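PDB 5ZQI: alginate lyase AlgAT5 from Defluviitalea, which probably depolymerises alginate by beta-elimination, as other lyases of polysaccharide lyase family 7 do. Local coordinates for residues 57-62 with 83-88; 68-73 with 111-116; 99-104 with 260-265; 142-147 with 208-213; 214-219 with 228-233. One frame throughout, in Å; residues are numbered along the deposited sequence.

Contact 1 of 5, residues 57-62 with 83-88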
# COMPACT_ATOMS: atom_id res chain seq x y z
N LEU A 57 -18.73 6.25 -2.23
CA LEU A 57 -17.47 6.35 -2.93
C LEU A 57 -16.32 6.06 -1.99
O LEU A 57 -16.48 6.16 -0.77
CB LEU A 57 -17.27 7.75 -3.52
CG LEU A 57 -18.30 8.15 -4.56
CD1 LEU A 57 -18.18 9.63 -4.86
CD2 LEU A 57 -18.09 7.32 -5.81
N PRO A 58 -15.15 5.67 -2.50
CA PRO A 58 -14.01 5.44 -1.58
C PRO A 58 -13.74 6.60 -0.63
O PRO A 58 -13.35 6.38 0.53
CB PRO A 58 -12.85 5.17 -2.55
CG PRO A 58 -13.58 4.47 -3.73
CD PRO A 58 -14.84 5.29 -3.89
N SER A 59 -13.93 7.83 -1.09
CA SER A 59 -13.75 9.02 -0.27
C SER A 59 -14.73 9.13 0.89
O SER A 59 -14.47 9.93 1.80
CB SER A 59 -13.86 10.25 -1.15
OG SER A 59 -15.17 10.37 -1.70
N ASP A 60 -15.81 8.35 0.90
CA ASP A 60 -16.73 8.28 2.02
C ASP A 60 -16.28 7.30 3.10
O ASP A 60 -16.78 7.35 4.23
CB ASP A 60 -18.12 7.82 1.55
CG ASP A 60 -18.80 8.81 0.62
OD1 ASP A 60 -18.89 10.01 0.97
OD2 ASP A 60 -19.26 8.38 -0.46
N ILE A 61 -15.37 6.38 2.77
CA ILE A 61 -14.89 5.35 3.68
C ILE A 61 -13.56 5.74 4.30
O ILE A 61 -13.35 5.58 5.50
CB ILE A 61 -14.77 3.99 2.94
CG1 ILE A 61 -16.11 3.59 2.33
CG2 ILE A 61 -14.19 2.94 3.91
CD1 ILE A 61 -17.16 3.34 3.33
N LEU A 62 -12.64 6.22 3.46
CA LEU A 62 -11.30 6.62 3.85
C LEU A 62 -11.15 8.12 3.63
O LEU A 62 -11.77 8.68 2.72
CB LEU A 62 -10.24 5.87 3.04
CG LEU A 62 -10.33 4.35 3.08
CD1 LEU A 62 -9.21 3.83 2.12
CD2 LEU A 62 -10.23 3.75 4.43
N GLU A 83 -10.24 15.75 -8.04
CA GLU A 83 -10.98 14.71 -8.74
C GLU A 83 -11.09 13.42 -7.92
O GLU A 83 -12.11 12.74 -7.98
CB GLU A 83 -10.33 14.42 -10.08
CG GLU A 83 -10.44 15.55 -11.07
CD GLU A 83 -9.36 16.66 -10.90
OE1 GLU A 83 -8.39 16.45 -10.12
OE2 GLU A 83 -9.50 17.71 -11.57
N LEU A 84 -10.08 13.10 -7.11
CA LEU A 84 -10.13 11.85 -6.35
C LEU A 84 -11.31 11.81 -5.39
O LEU A 84 -11.84 10.73 -5.11
CB LEU A 84 -8.80 11.65 -5.62
CG LEU A 84 -8.64 10.39 -4.79
CD1 LEU A 84 -8.78 9.13 -5.61
CD2 LEU A 84 -7.27 10.35 -4.07
N ASP A 85 -11.75 12.97 -4.88
CA ASP A 85 -12.87 12.98 -3.96
C ASP A 85 -14.13 12.36 -4.55
O ASP A 85 -14.98 11.85 -3.81
CB ASP A 85 -13.17 14.42 -3.53
CG ASP A 85 -14.27 14.52 -2.47
OD1 ASP A 85 -14.07 13.94 -1.39
OD2 ASP A 85 -15.33 15.13 -2.73
N SER A 86 -14.32 12.43 -5.87
CA SER A 86 -15.52 11.89 -6.49
C SER A 86 -15.24 10.69 -7.39
O SER A 86 -16.12 10.29 -8.17
CB SER A 86 -16.24 12.99 -7.29
OG SER A 86 -15.42 13.47 -8.34
N TYR A 87 -14.05 10.11 -7.30
CA TYR A 87 -13.62 9.07 -8.23
C TYR A 87 -13.91 7.66 -7.70
O TYR A 87 -13.69 7.35 -6.52
CB TYR A 87 -12.12 9.20 -8.51
CG TYR A 87 -11.62 8.17 -9.50
CD1 TYR A 87 -11.79 8.35 -10.88
CD2 TYR A 87 -11.04 6.98 -9.06
CE1 TYR A 87 -11.34 7.38 -11.77
CE2 TYR A 87 -10.59 6.00 -9.96
CZ TYR A 87 -10.79 6.20 -11.30
OH TYR A 87 -10.41 5.21 -12.19
N GLU A 88 -14.33 6.78 -8.61
CA GLU A 88 -14.31 5.34 -8.35
C GLU A 88 -14.05 4.64 -9.68
O GLU A 88 -14.22 5.22 -10.76
CB GLU A 88 -15.62 4.84 -7.71
CG GLU A 88 -16.83 4.94 -8.59
CD GLU A 88 -18.03 4.21 -8.03
OE1 GLU A 88 -19.19 4.63 -8.32
OE2 GLU A 88 -17.83 3.18 -7.33
O HOH W 1 -13.37 8.51 -4.02
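Ser59 and Asp85 bring two short turns together, their CA atoms 5.5 Å apart: a weakly bonded helical turn at 58-61 and the helically coiled backbone of 83-85. Ser59 reaches across with its hydroxyl. With chi1 at 64°, OG sits between the backbone N and the carbonyl carbon and donates to Asp85 O at 2.6 Å, tilted 24° from the carbonyl plane. A water makes a second bridge, accepting from Ser59 N at 3.1 Å and donating to Leu84 O and Tyr87 O. An alanine in place of Ser59 would probably leave Asp85 O without this donor and the two turns joined chiefly through the water. Beside the polar pair, Leu57 straddles the far chain: CD1 rests on Ser86 CA at 3.9 Å, while CD2 lies 3.8 Å from Glu88 CD, the two side chains crossing at about a right angle. Pro58 CD closes on Tyr87 O at 3.5 Å. Asp60 OD2 takes the Leu57 N-H almost straight (176°), tying the start of the turn to the Asp60 side chain. Pro58 and Leu84 also touch Phe93 of strand 93-95, and Pro58 touches Val102, so helical turn and loop pack together against edge strands of the seven-stranded sheet of the family 7 beta-sandwich.

Contact 2 of 5, residues 68-73 with 111-116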
# COMPACT_ATOMS: atom_id res chain seq x y z
N LYS A 68 -2.92 10.70 -3.40
CA LYS A 68 -3.23 10.58 -4.83
C LYS A 68 -3.20 9.10 -5.18
O LYS A 68 -2.52 8.31 -4.51
CB LYS A 68 -2.29 11.39 -5.71
CG LYS A 68 -0.87 10.99 -5.75
CD LYS A 68 -0.12 11.81 -6.84
CE LYS A 68 1.35 11.54 -6.79
NZ LYS A 68 2.05 12.27 -7.89
N LEU A 69 -3.95 8.72 -6.22
CA LEU A 69 -4.12 7.32 -6.60
C LEU A 69 -3.42 7.04 -7.93
O LEU A 69 -3.61 7.79 -8.89
CB LEU A 69 -5.60 6.98 -6.73
CG LEU A 69 -5.95 5.57 -7.20
CD1 LEU A 69 -5.64 4.53 -6.16
CD2 LEU A 69 -7.44 5.52 -7.58
N THR A 70 -2.63 5.96 -7.99
CA THR A 70 -2.14 5.41 -9.25
C THR A 70 -2.95 4.17 -9.62
O THR A 70 -3.17 3.29 -8.77
CB THR A 70 -0.66 5.06 -9.18
OG1 THR A 70 0.07 6.24 -8.80
CG2 THR A 70 -0.17 4.52 -10.54
N LEU A 71 -3.40 4.10 -10.88
CA LEU A 71 -4.22 3.02 -11.41
C LEU A 71 -3.41 1.97 -12.14
O LEU A 71 -2.26 2.19 -12.53
CB LEU A 71 -5.25 3.60 -12.38
CG LEU A 71 -6.34 4.50 -11.81
CD1 LEU A 71 -7.11 5.20 -12.93
CD2 LEU A 71 -7.28 3.76 -10.91
N PRO A 72 -4.02 0.76 -12.33
CA PRO A 72 -3.36 -0.27 -13.14
C PRO A 72 -3.73 -0.26 -14.63
O PRO A 72 -3.47 -1.22 -15.37
CB PRO A 72 -3.84 -1.57 -12.49
CG PRO A 72 -5.25 -1.20 -12.04
CD PRO A 72 -5.16 0.23 -11.55
N ILE A 73 -4.34 0.85 -15.06
CA ILE A 73 -4.81 1.02 -16.43
C ILE A 73 -4.45 2.43 -16.88
O ILE A 73 -3.91 3.22 -16.11
CB ILE A 73 -6.34 0.78 -16.59
CG1 ILE A 73 -7.08 1.73 -15.66
CG2 ILE A 73 -6.67 -0.68 -16.32
CD1 ILE A 73 -8.60 1.79 -15.94
N ASP A 111 -1.12 -1.93 -16.75
CA ASP A 111 -0.07 -0.97 -17.06
C ASP A 111 0.74 -0.68 -15.81
O ASP A 111 0.26 -0.81 -14.68
CB ASP A 111 -0.68 0.32 -17.62
CG ASP A 111 -1.38 0.11 -18.94
OD1 ASP A 111 -1.07 -0.88 -19.64
OD2 ASP A 111 -2.23 0.95 -19.29
N THR A 112 2.01 -0.32 -16.03
CA THR A 112 2.93 -0.10 -14.92
C THR A 112 3.51 1.31 -14.96
O THR A 112 3.63 1.94 -16.01
CB THR A 112 4.08 -1.11 -14.93
OG1 THR A 112 4.84 -1.01 -16.15
CG2 THR A 112 3.55 -2.54 -14.82
N THR A 113 3.89 1.80 -13.78
CA THR A 113 4.57 3.08 -13.69
C THR A 113 5.98 3.00 -14.29
O THR A 113 6.59 1.93 -14.40
CB THR A 113 4.70 3.53 -12.24
OG1 THR A 113 5.40 2.53 -11.48
CG2 THR A 113 3.36 3.73 -11.61
N GLU A 114 6.51 4.17 -14.63
CA GLU A 114 7.87 4.28 -15.12
C GLU A 114 8.84 3.82 -14.04
O GLU A 114 8.80 4.29 -12.90
CB GLU A 114 8.17 5.73 -15.52
CG GLU A 114 9.63 6.02 -15.80
CD GLU A 114 10.16 5.27 -17.00
OE1 GLU A 114 9.33 4.83 -17.83
OE2 GLU A 114 11.39 5.10 -17.10
N GLY A 115 9.71 2.88 -14.40
CA GLY A 115 10.67 2.34 -13.46
C GLY A 115 10.21 1.13 -12.68
O GLY A 115 11.00 0.61 -11.86
N SER A 116 8.98 0.67 -12.87
CA SER A 116 8.52 -0.57 -12.28
C SER A 116 8.03 -1.53 -13.36
O SER A 116 7.56 -1.11 -14.42
CB SER A 116 7.38 -0.37 -11.29
OG SER A 116 6.97 -1.63 -10.73
O HOH W 2 0.10 0.44 -12.29
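Thr70 turns OG1 beside its backbone N (chi1 -57°), which sends CG2 to the opposite side from that N, and Thr113, with chi1 at 58°, leaves its own CG2 beside the backbone N. The two methyls therefore meet, CG2 of Thr70 lying 3.8 Å from CG2 of Thr113 with the side chains at about a right angle. Thr113 OG1 is hydrogen-bonded to Arg120 NH2. Further along, the backbones join directly: Asp111 N donates to Pro72 O at 2.8 Å, a bent bond (136° at the hydrogen) that arrives above the carbonyl plane. A water lies between the chains, 2.9 Å from Leu71 O and 2.7 Å from Asp111 O. Carboxylate atom OD2 of Asp111 lies 3.6 Å from Ile73 C and accepts from the N-H of Asp75, which ties Asp111 to the loop after Pro72. The 111-116 chain then closes in a type II beta turn, Ser116 N to Thr113 O at 3.1 Å, with Gly115 at positive phi. The arrangement pins a loop next to strand 120-127, which carries the Arg-x-Glu-Leu-Arg sequence of family 7 alginate lyases, at Arg120 to Arg124, and so probably borders the substrate cleft.

Contact 3 of 5, residues 99-104 with 260-265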
# COMPACT_ATOMS: atom_id res chain seq x y z
N GLY A 99 -20.20 -2.12 2.12
CA GLY A 99 -20.20 -0.69 2.35
C GLY A 99 -19.31 -0.23 3.48
O GLY A 99 -19.59 0.80 4.09
N ASP A 100 -18.23 -0.97 3.78
CA ASP A 100 -17.36 -0.59 4.88
C ASP A 100 -15.87 -0.70 4.59
O ASP A 100 -15.06 -0.56 5.51
CB ASP A 100 -17.70 -1.40 6.14
CG ASP A 100 -17.54 -2.89 5.98
OD1 ASP A 100 -17.17 -3.39 4.92
OD2 ASP A 100 -17.83 -3.60 6.99
N ALA A 101 -15.46 -0.94 3.35
CA ALA A 101 -14.04 -0.95 3.01
C ALA A 101 -13.88 -0.59 1.54
O ALA A 101 -14.81 -0.70 0.75
CB ALA A 101 -13.40 -2.30 3.29
N VAL A 102 -12.68 -0.15 1.20
CA VAL A 102 -12.32 0.16 -0.18
C VAL A 102 -11.52 -0.99 -0.77
O VAL A 102 -10.51 -1.41 -0.19
CB VAL A 102 -11.51 1.47 -0.27
CG1 VAL A 102 -11.11 1.79 -1.71
CG2 VAL A 102 -12.29 2.64 0.29
N VAL A 103 -11.97 -1.48 -1.91
CA VAL A 103 -11.35 -2.55 -2.66
C VAL A 103 -10.31 -1.97 -3.61
O VAL A 103 -10.62 -1.04 -4.38
CB VAL A 103 -12.40 -3.34 -3.45
CG1 VAL A 103 -11.72 -4.44 -4.30
CG2 VAL A 103 -13.45 -3.92 -2.55
N PHE A 104 -9.08 -2.49 -3.54
CA PHE A 104 -7.99 -2.14 -4.45
C PHE A 104 -7.63 -3.41 -5.21
O PHE A 104 -7.29 -4.43 -4.60
CB PHE A 104 -6.75 -1.63 -3.72
CG PHE A 104 -6.95 -0.36 -2.93
CD1 PHE A 104 -7.56 -0.38 -1.68
CD2 PHE A 104 -6.47 0.85 -3.41
CE1 PHE A 104 -7.69 0.80 -0.97
CE2 PHE A 104 -6.61 2.00 -2.70
CZ PHE A 104 -7.22 1.99 -1.48
N GLU A 260 -8.75 -5.10 0.70
CA GLU A 260 -9.83 -4.23 1.16
C GLU A 260 -9.30 -3.49 2.38
O GLU A 260 -8.85 -4.12 3.34
CB GLU A 260 -11.09 -5.02 1.49
CG GLU A 260 -11.65 -5.79 0.30
CD GLU A 260 -13.03 -6.38 0.51
OE1 GLU A 260 -13.72 -5.98 1.50
OE2 GLU A 260 -13.42 -7.23 -0.31
N ILE A 261 -9.33 -2.15 2.33
CA ILE A 261 -8.87 -1.30 3.43
C ILE A 261 -10.10 -0.73 4.13
O ILE A 261 -10.90 -0.00 3.52
CB ILE A 261 -7.92 -0.17 2.95
CG1 ILE A 261 -6.71 -0.79 2.27
CG2 ILE A 261 -7.58 0.76 4.13
CD1 ILE A 261 -5.61 0.23 1.87
N TYR A 262 -10.21 -1.00 5.42
CA TYR A 262 -11.30 -0.54 6.28
C TYR A 262 -11.01 0.80 6.95
O TYR A 262 -11.92 1.63 7.08
CB TYR A 262 -11.55 -1.59 7.37
CG TYR A 262 -12.21 -2.84 6.90
CD1 TYR A 262 -11.49 -3.84 6.28
CD2 TYR A 262 -13.59 -3.02 7.04
CE1 TYR A 262 -12.11 -4.90 5.79
CE2 TYR A 262 -14.21 -4.14 6.60
CZ TYR A 262 -13.51 -5.05 5.94
OH TYR A 262 -14.12 -6.25 5.51
N ASN A 263 -9.76 1.02 7.35
CA ASN A 263 -9.34 2.25 8.00
C ASN A 263 -7.90 2.52 7.59
O ASN A 263 -7.12 1.58 7.36
CB ASN A 263 -9.45 2.17 9.54
CG ASN A 263 -10.88 1.97 10.03
OD1 ASN A 263 -11.71 2.89 10.07
ND2 ASN A 263 -11.19 0.74 10.42
N LEU A 264 -7.55 3.79 7.50
CA LEU A 264 -6.25 4.25 7.02
C LEU A 264 -6.01 5.61 7.66
O LEU A 264 -6.84 6.51 7.53
CB LEU A 264 -6.24 4.37 5.49
CG LEU A 264 -4.95 4.85 4.85
CD1 LEU A 264 -3.82 3.89 5.11
CD2 LEU A 264 -5.18 4.98 3.33
N VAL A 265 -4.87 5.75 8.34
CA VAL A 265 -4.50 7.02 8.96
C VAL A 265 -3.00 7.24 8.83
O VAL A 265 -2.20 6.32 8.99
CB VAL A 265 -4.94 7.11 10.44
CG1 VAL A 265 -4.18 6.16 11.32
CG2 VAL A 265 -4.84 8.54 10.98
O HOH W 3 -14.63 1.03 7.51
O HOH W 4 -16.83 -5.94 5.18
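The Tyr262 ring receives Ala101 CB squarely over the centre of one face, 3.6 Å from the centroid and on the ring normal, a clean CH-pi contact. At its edge, in plane, lies Asp100 OD2; the other carboxylate oxygen, OD1, stands 3.5 Å from Tyr262 CE2, and the carboxylate is turned 67° from the ring. Arg204 adds a cation-pi interaction. A water ties the two polar ends together, donating to Asp100 OD1 at 2.6 Å and accepting from Tyr262 OH at 2.7 Å; the hydroxyl is also bonded to Lys150. A second water joins Asp100 O to Tyr262 O. A leucine in place of Tyr262 would probably leave Lys150 and the bridging water without their hydroxyl and Ala101 CB without its flat seat. The backbones pair antiparallel beyond this corner. Val102 N to Ile261 O and Ile261 N to Val102 O, both 2.9 Å, make one hydrogen-bonded pair. On the face of Val103 and Glu260, Val103 CG2 runs alongside Glu260 CG, and OE1 of the acid bonds Asn96. On the other face Ile261 CD1 meets Phe104 CE1 at 3.6 Å. At 262-263 the strand forms a classic beta bulge against Asp148. The phenol hydroxyl thus links Lys150 through a water to the Asp100 carboxylate, and this base probably eases the negative charge there, while Arg204 lies against the ring.

Contact 4 of 5, residues 142-147 with 208-213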
# COMPACT_ATOMS: atom_id res chain seq x y z
N THR A 142 8.17 12.45 13.91
CA THR A 142 7.59 11.13 14.08
C THR A 142 6.48 10.97 13.05
O THR A 142 5.58 11.81 12.97
CB THR A 142 7.07 10.91 15.50
OG1 THR A 142 8.13 11.13 16.44
CG2 THR A 142 6.54 9.53 15.66
N HIS A 143 6.55 9.89 12.28
CA HIS A 143 5.73 9.67 11.09
C HIS A 143 5.10 8.30 11.20
O HIS A 143 5.80 7.30 11.29
CB HIS A 143 6.60 9.81 9.85
CG HIS A 143 7.52 10.97 9.95
ND1 HIS A 143 7.10 12.28 9.85
CD2 HIS A 143 8.83 11.03 10.29
CE1 HIS A 143 8.12 13.08 10.06
NE2 HIS A 143 9.18 12.35 10.34
N THR A 144 3.76 8.25 11.18
CA THR A 144 3.03 7.03 11.48
C THR A 144 1.98 6.76 10.42
O THR A 144 1.28 7.68 10.01
CB THR A 144 2.33 7.15 12.83
OG1 THR A 144 3.29 7.46 13.85
CG2 THR A 144 1.58 5.86 13.21
N MET A 145 1.86 5.50 10.00
CA MET A 145 0.76 5.03 9.17
C MET A 145 0.14 3.80 9.83
O MET A 145 0.87 2.88 10.24
CB MET A 145 1.20 4.68 7.76
CG MET A 145 0.02 4.18 6.89
SD MET A 145 0.38 4.02 5.14
CE MET A 145 1.77 2.89 5.12
N ILE A 146 -1.18 3.79 9.95
CA ILE A 146 -1.93 2.62 10.40
C ILE A 146 -2.87 2.18 9.29
O ILE A 146 -3.66 2.99 8.78
CB ILE A 146 -2.74 2.89 11.68
CG1 ILE A 146 -1.88 3.54 12.74
CG2 ILE A 146 -3.28 1.55 12.19
CD1 ILE A 146 -2.65 4.01 13.98
N ILE A 147 -2.78 0.92 8.90
CA ILE A 147 -3.66 0.35 7.89
C ILE A 147 -4.41 -0.82 8.50
O ILE A 147 -3.79 -1.74 9.04
CB ILE A 147 -2.91 -0.14 6.64
CG1 ILE A 147 -1.83 0.81 6.15
CG2 ILE A 147 -3.94 -0.42 5.52
CD1 ILE A 147 -1.04 0.22 5.00
N LYS A 208 0.89 -1.16 11.73
CA LYS A 208 1.30 0.20 12.06
C LYS A 208 2.80 0.35 11.81
O LYS A 208 3.60 -0.48 12.27
CB LYS A 208 0.97 0.54 13.52
CG LYS A 208 1.41 1.93 13.93
CD LYS A 208 0.89 2.36 15.30
CE LYS A 208 1.44 1.50 16.41
NZ LYS A 208 1.17 2.16 17.72
N ILE A 209 3.17 1.41 11.10
CA ILE A 209 4.55 1.74 10.77
C ILE A 209 4.85 3.09 11.40
O ILE A 209 4.11 4.05 11.19
CB ILE A 209 4.76 1.79 9.24
CG1 ILE A 209 4.36 0.47 8.60
CG2 ILE A 209 6.23 2.16 8.95
CD1 ILE A 209 4.40 0.50 7.08
N VAL A 210 5.93 3.15 12.20
CA VAL A 210 6.35 4.37 12.88
C VAL A 210 7.81 4.63 12.57
O VAL A 210 8.68 3.84 12.95
CB VAL A 210 6.14 4.28 14.41
CG1 VAL A 210 6.57 5.59 15.07
CG2 VAL A 210 4.73 3.93 14.75
N ALA A 211 8.09 5.76 11.95
CA ALA A 211 9.45 6.20 11.65
C ALA A 211 9.80 7.40 12.52
O ALA A 211 9.09 8.41 12.49
CB ALA A 211 9.57 6.58 10.17
N SER A 212 10.90 7.31 13.26
CA SER A 212 11.30 8.32 14.23
C SER A 212 12.65 7.89 14.80
O SER A 212 12.92 6.70 14.96
CB SER A 212 10.27 8.45 15.34
OG SER A 212 10.55 9.54 16.18
N GLY A 213 13.49 8.88 15.09
CA GLY A 213 14.72 8.61 15.82
C GLY A 213 15.74 7.80 15.06
O GLY A 213 16.62 7.20 15.66
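Neighbouring antiparallel strands of the seven-stranded sheet of the jelly-roll sandwich pair here: 142-147 runs against 208-212 at 172°, with axes 4.7 Å apart. Two hydrogen-bonded pairs hold them, His143 with Ala211 and Met145 with Ile209, giving four backbone bonds; the shortest is Ala211 N to His143 O at 2.8 Å, nearly straight at 173°. At the strand end the hydroxyls Thr142 OG1 and Ser212 OG hydrogen-bond at 2.9 Å, and Thr142 CG2 leans on Val210 CG1. The same face carries Thr144 beside Val210, OG1 lying 3.9 Å from CG2 of the valine, and Ile146 beside Lys208, where CG1 of the isoleucine lies 3.9 Å from CG of the lysine. Lys208 sets CG opposite the backbone N (chi1 179°), so that its methylenes run along Ile146 before the chain bends; its amino end makes a cation-pi contact with Tyr219. On the other face Met145 curls at chi3 to bring CE within 4.1 Å of Ile209 CD1. His143 bonds through ND1 to His268 and stacks on Trp136. This second face looks into the sandwich: Met145 packs on Phe237 of strand 236-239 and Ile209 on Ile174 and Ile176 of strand 172-179, while strand 256-269 flanks 142-147 along its other edge.

Contact 5 of 5, residues 214-219 with 228-233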
# COMPACT_ATOMS: atom_id res chain seq x y z
N GLY A 214 15.67 7.80 13.74
CA GLY A 214 16.57 6.99 12.94
C GLY A 214 16.22 5.52 12.94
O GLY A 214 17.09 4.68 12.70
N LYS A 215 14.98 5.18 13.24
CA LYS A 215 14.54 3.80 13.14
C LYS A 215 13.11 3.73 12.67
O LYS A 215 12.36 4.71 12.71
CB LYS A 215 14.70 3.07 14.47
CG LYS A 215 13.71 3.47 15.51
CD LYS A 215 14.08 2.87 16.88
CE LYS A 215 15.15 3.68 17.56
NZ LYS A 215 15.40 3.24 18.96
N ILE A 216 12.76 2.55 12.18
CA ILE A 216 11.42 2.24 11.71
C ILE A 216 10.89 1.06 12.53
O ILE A 216 11.55 0.02 12.64
CB ILE A 216 11.41 1.92 10.21
CG1 ILE A 216 11.90 3.11 9.38
CG2 ILE A 216 9.96 1.51 9.80
CD1 ILE A 216 12.20 2.76 7.93
N LYS A 217 9.73 1.25 13.15
CA LYS A 217 9.05 0.20 13.89
C LYS A 217 7.81 -0.26 13.12
O LYS A 217 7.09 0.56 12.55
CB LYS A 217 8.64 0.70 15.28
CG LYS A 217 9.81 0.90 16.21
CD LYS A 217 9.39 1.46 17.56
CE LYS A 217 10.60 1.55 18.49
NZ LYS A 217 10.30 2.31 19.74
N VAL A 218 7.57 -1.58 13.11
CA VAL A 218 6.37 -2.15 12.50
C VAL A 218 5.67 -3.03 13.53
O VAL A 218 6.30 -3.90 14.13
CB VAL A 218 6.69 -2.97 11.24
CG1 VAL A 218 5.41 -3.44 10.54
CG2 VAL A 218 7.52 -2.13 10.25
N TYR A 219 4.37 -2.82 13.68
CA TYR A 219 3.48 -3.56 14.56
C TYR A 219 2.45 -4.31 13.73
O TYR A 219 2.00 -3.83 12.68
CB TYR A 219 2.75 -2.62 15.54
CG TYR A 219 3.60 -1.74 16.42
CD1 TYR A 219 4.26 -0.62 15.89
CD2 TYR A 219 3.77 -2.02 17.77
CE1 TYR A 219 5.03 0.19 16.69
CE2 TYR A 219 4.54 -1.20 18.57
CZ TYR A 219 5.16 -0.10 18.03
OH TYR A 219 5.93 0.68 18.87
N TYR A 228 13.99 -1.31 13.14
CA TYR A 228 14.94 -1.34 12.03
C TYR A 228 15.65 -0.00 11.90
O TYR A 228 15.01 1.02 11.66
CB TYR A 228 14.18 -1.70 10.74
CG TYR A 228 14.91 -1.68 9.44
CD1 TYR A 228 16.04 -2.43 9.23
CD2 TYR A 228 14.42 -0.91 8.38
CE1 TYR A 228 16.69 -2.40 7.99
CE2 TYR A 228 15.05 -0.89 7.16
CZ TYR A 228 16.19 -1.64 6.97
OH TYR A 228 16.80 -1.61 5.74
N ASN A 229 16.97 -0.01 12.08
CA ASN A 229 17.74 1.22 11.91
C ASN A 229 17.68 1.71 10.47
O ASN A 229 17.98 0.96 9.54
CB ASN A 229 19.20 1.00 12.29
CG ASN A 229 19.40 0.73 13.75
OD1 ASN A 229 18.56 1.10 14.59
ND2 ASN A 229 20.50 0.07 14.08
N LYS A 230 17.38 2.99 10.30
CA LYS A 230 17.33 3.59 8.98
C LYS A 230 17.31 5.11 9.08
O LYS A 230 16.43 5.70 9.73
CB LYS A 230 16.10 3.05 8.22
CG LYS A 230 16.02 3.53 6.78
CD LYS A 230 17.12 2.94 5.94
CE LYS A 230 16.81 1.55 5.43
NZ LYS A 230 17.82 1.11 4.42
N SER A 231 18.26 5.73 8.41
CA SER A 231 18.41 7.18 8.35
C SER A 231 18.25 7.57 6.89
O SER A 231 19.19 7.40 6.10
CB SER A 231 19.76 7.59 8.92
OG SER A 231 20.00 8.99 8.75
N VAL A 232 17.07 8.07 6.52
CA VAL A 232 16.76 8.45 5.14
C VAL A 232 15.73 9.57 5.14
O VAL A 232 14.82 9.59 5.97
CB VAL A 232 16.28 7.22 4.34
CG1 VAL A 232 15.10 6.56 5.01
CG2 VAL A 232 15.92 7.58 2.90
N SER A 233 15.87 10.48 4.18
CA SER A 233 14.91 11.56 3.95
C SER A 233 14.25 11.39 2.58
O SER A 233 14.54 10.45 1.82
CB SER A 233 15.58 12.94 4.10
OG SER A 233 16.59 13.11 3.16
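Ile216 and Tyr228 exchange both backbone bonds of a hydrogen-bonded antiparallel pair: Ile216 N reaches Tyr228 O at 2.8 Å, and Tyr228 N returns to Ile216 O at the same length, more bent at 144°. They belong to the beta hairpin of strands 215-220 and 223-229, which ends the seven-stranded sheet on this side, strand 223-229 being outermost within the chain. Next to them Lys215 and Asn229 form a non-hydrogen-bonded pair, their CA atoms 4.3 Å apart, and Lys215 CB lies over the backbone, 3.5 Å from Tyr228 O. Side-chain contact is carried by Ile216. With CG1 beside the backbone N (chi1 -61°) and the chain nearly extended beyond it, CD1 reaches Lys230 CB at 3.9 Å; the two side chains lie side by side and point the same way. The same methyl approaches the Tyr228 ring obliquely, 4.3 Å from CD2. The aliphatic part of Lys230 and the ring thus shelter a buried isoleucine near the protein surface. Farther out, strand 172-179 supports this face from the opposite sheet: Ile216 packs on Val173 and Ile174, and Tyr228 also touches Ile174. Thr138 fixes the chain beyond the hairpin, its OG1 bonding both Lys230 O and Val232 N. At this end Lys230 N donates to Gly214 O almost straight (171°, 2.9 Å) but from above the carbonyl plane, and the two acceptors Gly214 O and Lys230 O come within 3.2 Å of each other.

Contacts 3, 4 and 5 follow one another across the same seven-stranded sheet. Contact 3 joins contact 4 through a probable hydrogen bond from Ile146 N to Val265 O (2.9 Å), and contact 4 joins contact 5 through another, from Lys217 N to Val210 O (2.8 Å). Contact 1 lies on the opposite side of the chain's centre from contact 5, their centres about 31 Å apart: Pro58 CA packs on Val102 CG2 of contact 3 at 3.8 Å, and Tyr87 OH meets Leu71 CD1 of contact 2 at 3.4 Å. Contact 2 joins strand 67-70 of the opposite sheet to a loop, beside the family sequence motif on strand 120-127 and so probably near the substrate cleft; its centre is about 25 Å from that of contact 4.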